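Local coordinates for protein glutathione transferase lambda1 (Populus trichocarpa, PDB 4PQH) that binds glutathione and probably acts as a glutathione-dependent thiol transferase, as a monomeric lambda-class glutathione transferase of plants, at residues 96-100 with 101-105. Residues are numbered along the deposited sequence; the frame is centred on the assembly and turned at random.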
ATOM      1  N   ILE A  96      -1.220   4.601   6.749  1.00 14.05           N
ATOM      2  CA  ILE A  96      -0.257   3.599   7.192  1.00 13.33           C
ATOM      3  C   ILE A  96       0.542   4.137   8.385  1.00 14.18           C
ATOM      4  O   ILE A  96       0.820   3.397   9.333  1.00 13.63           O
ATOM      5  CB  ILE A  96       0.635   3.057   6.045  1.00 14.62           C
ATOM      6  CG1 ILE A  96       1.609   4.122   5.536  1.00 14.88           C
ATOM      7  CG2 ILE A  96      -0.233   2.478   4.925  1.00 15.81           C
ATOM      8  CD1 ILE A  96       2.471   3.646   4.362  1.00 14.95           C
ATOM      9  N   LYS A  97       0.873   5.425   8.375  1.00 13.58           N
ATOM     10  CA  LYS A  97       1.539   6.035   9.528  1.00 15.43           C
ATOM     11  C   LYS A  97       0.627   6.065  10.753  1.00 14.03           C
ATOM     12  O   LYS A  97       1.065   5.778  11.876  1.00 15.69           O
ATOM     13  CB  LYS A  97       2.036   7.444   9.191  1.00 16.30           C
ATOM     14  CG  LYS A  97       3.174   7.483   8.186  1.00 19.22           C
ATOM     15  CD  LYS A  97       3.559   8.917   7.874  1.00 23.37           C
ATOM     16  CE  LYS A  97       4.686   8.983   6.861  1.00 27.00           C
ATOM     17  NZ  LYS A  97       4.916  10.380   6.401  1.00 28.60           N
ATOM     18  N   TYR A  98      -0.643   6.378  10.532  1.00 14.94           N
ATOM     19  CA  TYR A  98      -1.617   6.458  11.608  1.00 15.95           C
ATOM     20  C   TYR A  98      -1.844   5.101  12.270  1.00 15.28           C
ATOM     21  O   TYR A  98      -1.799   4.990  13.498  1.00 16.52           O
ATOM     22  CB  TYR A  98      -2.938   7.039  11.085  1.00 16.99           C
ATOM     23  CG  TYR A  98      -3.985   7.133  12.168  1.00 18.02           C
ATOM     24  CD1 TYR A  98      -4.060   8.247  12.992  1.00 19.84           C
ATOM     25  CD2 TYR A  98      -4.885   6.095  12.380  1.00 19.85           C
ATOM     26  CE1 TYR A  98      -5.010   8.324  13.995  1.00 21.54           C
ATOM     27  CE2 TYR A  98      -5.830   6.163  13.372  1.00 22.59           C
ATOM     28  CZ  TYR A  98      -5.894   7.279  14.175  1.00 23.63           C
ATOM     29  OH  TYR A  98      -6.849   7.348  15.160  1.00 26.28           O
ATOM     30  N   ILE A  99      -2.075   4.067  11.468  1.00 14.56           N
ATOM     31  CA  ILE A  99      -2.275   2.733  12.018  1.00 14.05           C
ATOM     32  C   ILE A  99      -1.038   2.272  12.783  1.00 14.36           C
ATOM     33  O   ILE A  99      -1.142   1.710  13.876  1.00 15.10           O
ATOM     34  CB  ILE A  99      -2.669   1.716  10.925  1.00 14.13           C
ATOM     35  CG1 ILE A  99      -4.103   1.997  10.471  1.00 15.43           C
ATOM     36  CG2 ILE A  99      -2.534   0.281  11.452  1.00 15.53           C
ATOM     37  CD1 ILE A  99      -4.569   1.124   9.339  1.00 16.26           C
ATOM     38  N   ASP A 100       0.131   2.555  12.225  1.00 13.33           N
ATOM     39  CA  ASP A 100       1.374   2.140  12.854  1.00 13.42           C
ATOM     40  C   ASP A 100       1.521   2.717  14.257  1.00 14.93           C
ATOM     41  O   ASP A 100       2.102   2.076  15.137  1.00 14.77           O
ATOM     42  CB  ASP A 100       2.565   2.556  11.994  1.00 14.24           C
ATOM     43  CG  ASP A 100       3.880   2.004  12.508  1.00 14.94           C
ATOM     44  OD1 ASP A 100       3.930   0.817  12.915  1.00 14.70           O
ATOM     45  OD2 ASP A 100       4.870   2.766  12.495  1.00 17.14           O
ATOM     46  N   SER A 101       0.977   3.911  14.463  1.00 14.70           N
ATOM     47  CA  SER A 101       1.198   4.661  15.690  1.00 15.07           C
ATOM     48  C   SER A 101      -0.009   4.721  16.615  1.00 15.26           C
ATOM     49  O   SER A 101       0.026   5.420  17.623  1.00 15.89           O
ATOM     50  CB  SER A 101       1.686   6.073  15.366  1.00 18.09           C
ATOM     51  OG  SER A 101       0.694   6.804  14.676  1.00 21.47           O
ATOM     52  N   HIS A 102      -1.065   3.982  16.290  1.00 13.75           N
ATOM     53  CA  HIS A 102      -2.274   4.021  17.103  1.00 15.29           C
ATOM     54  C   HIS A 102      -2.838   2.650  17.398  1.00 15.29           C
ATOM     55  O   HIS A 102      -3.919   2.533  17.959  1.00 16.53           O
ATOM     56  CB  HIS A 102      -3.358   4.869  16.429  1.00 17.25           C
ATOM     57  CG  HIS A 102      -3.077   6.336  16.466  1.00 19.10           C
ATOM     58  ND1 HIS A 102      -2.239   6.955  15.565  1.00 21.19           N
ATOM     59  CD2 HIS A 102      -3.500   7.303  17.315  1.00 22.09           C
ATOM     60  CE1 HIS A 102      -2.168   8.245  15.848  1.00 23.57           C
ATOM     61  NE2 HIS A 102      -2.923   8.480  16.907  1.00 24.45           N
ATOM     62  N   PHE A 103      -2.106   1.611  17.010  1.00 14.67           N
ATOM     63  CA  PHE A 103      -2.533   0.246  17.263  1.00 14.11           C
ATOM     64  C   PHE A 103      -1.352  -0.577  17.753  1.00 13.61           C
ATOM     65  O   PHE A 103      -0.199  -0.217  17.531  1.00 14.26           O
ATOM     66  CB  PHE A 103      -3.101  -0.393  15.991  1.00 15.86           C
ATOM     67  CG  PHE A 103      -4.383   0.224  15.508  1.00 16.82           C
ATOM     68  CD1 PHE A 103      -4.370   1.375  14.739  1.00 17.02           C
ATOM     69  CD2 PHE A 103      -5.602  -0.356  15.820  1.00 18.89           C
ATOM     70  CE1 PHE A 103      -5.549   1.940  14.287  1.00 18.36           C
ATOM     71  CE2 PHE A 103      -6.783   0.206  15.378  1.00 19.24           C
ATOM     72  CZ  PHE A 103      -6.756   1.354  14.607  1.00 19.65           C
ATOM     73  N   ASP A 104      -1.661  -1.691  18.404  1.00 14.69           N
ATOM     74  CA  ASP A 104      -0.650  -2.618  18.892  1.00 14.01           C
ATOM     75  C   ASP A 104      -0.014  -3.376  17.723  1.00 13.95           C
ATOM     76  O   ASP A 104      -0.427  -3.241  16.561  1.00 15.41           O
ATOM     77  CB  ASP A 104      -1.298  -3.588  19.896  1.00 14.95           C
ATOM     78  CG  ASP A 104      -0.317  -4.152  20.922  1.00 14.44           C
ATOM     79  OD1 ASP A 104       0.912  -4.055  20.739  1.00 13.75           O
ATOM     80  OD2 ASP A 104      -0.803  -4.729  21.917  1.00 16.38           O
ATOM     81  N   GLY A 105       0.991  -4.184  18.032  1.00 13.92           N
ATOM     82  CA  GLY A 105       1.704  -4.940  17.024  1.00 12.65           C
ATOM     83  C   GLY A 105       3.088  -4.359  16.842  1.00 12.32           C
ATOM     84  O   GLY A 105       3.387  -3.296  17.379  1.00 12.37           O
TER
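Tyr98 and His102, one turn apart at the C-terminal end of helix 92-102, the last helix of the thioredoxin-like N-terminal domain, lay their rings over each other in an offset stack, centroids 3.9 Å apart and planes at 17°. CE1 of Tyr98 sits over the centre of the imidazole, while ND1 of His102 lies over the rim of the phenol ring. With CG anti to the backbone N (chi1 180°), the Tyr98 ring swings outward and toward the C-terminal end, where the His102 side chain crosses it at about a right angle. ND1 of His102 also donates in its ring plane to O of Tyr98 at 2.9 Å, so stack and bond together set the imidazole's rotation. That carbonyl also accepts the backbone N of Ser101 at 3.1 Å, so two donors grip it. OG of Ser101 turns back to O of Lys97 (3.0 Å), 26° out of the carbonyl plane. Exposed Ser101 and His102 thus hold on by polar bonds and one stacked face, whereas buried Ile99 and Phe103 meet through ordinary apolar packing, CG2 of Ile99 to CD1 of Phe103 at 3.9 Å, both resting on Leu51. Ile99 also packs on helix 37-48 and strand 81-84, about 10 Å from glutathione-binding Ser92, side chain to side chain. An alanine in place of Tyr98 would probably leave the imidazole without its stacking partner and freer to turn. Side-chain donors thus take up carbonyls where backbone bonds weaken, and the ND1 bond implies that this imidazole nitrogen carries a proton.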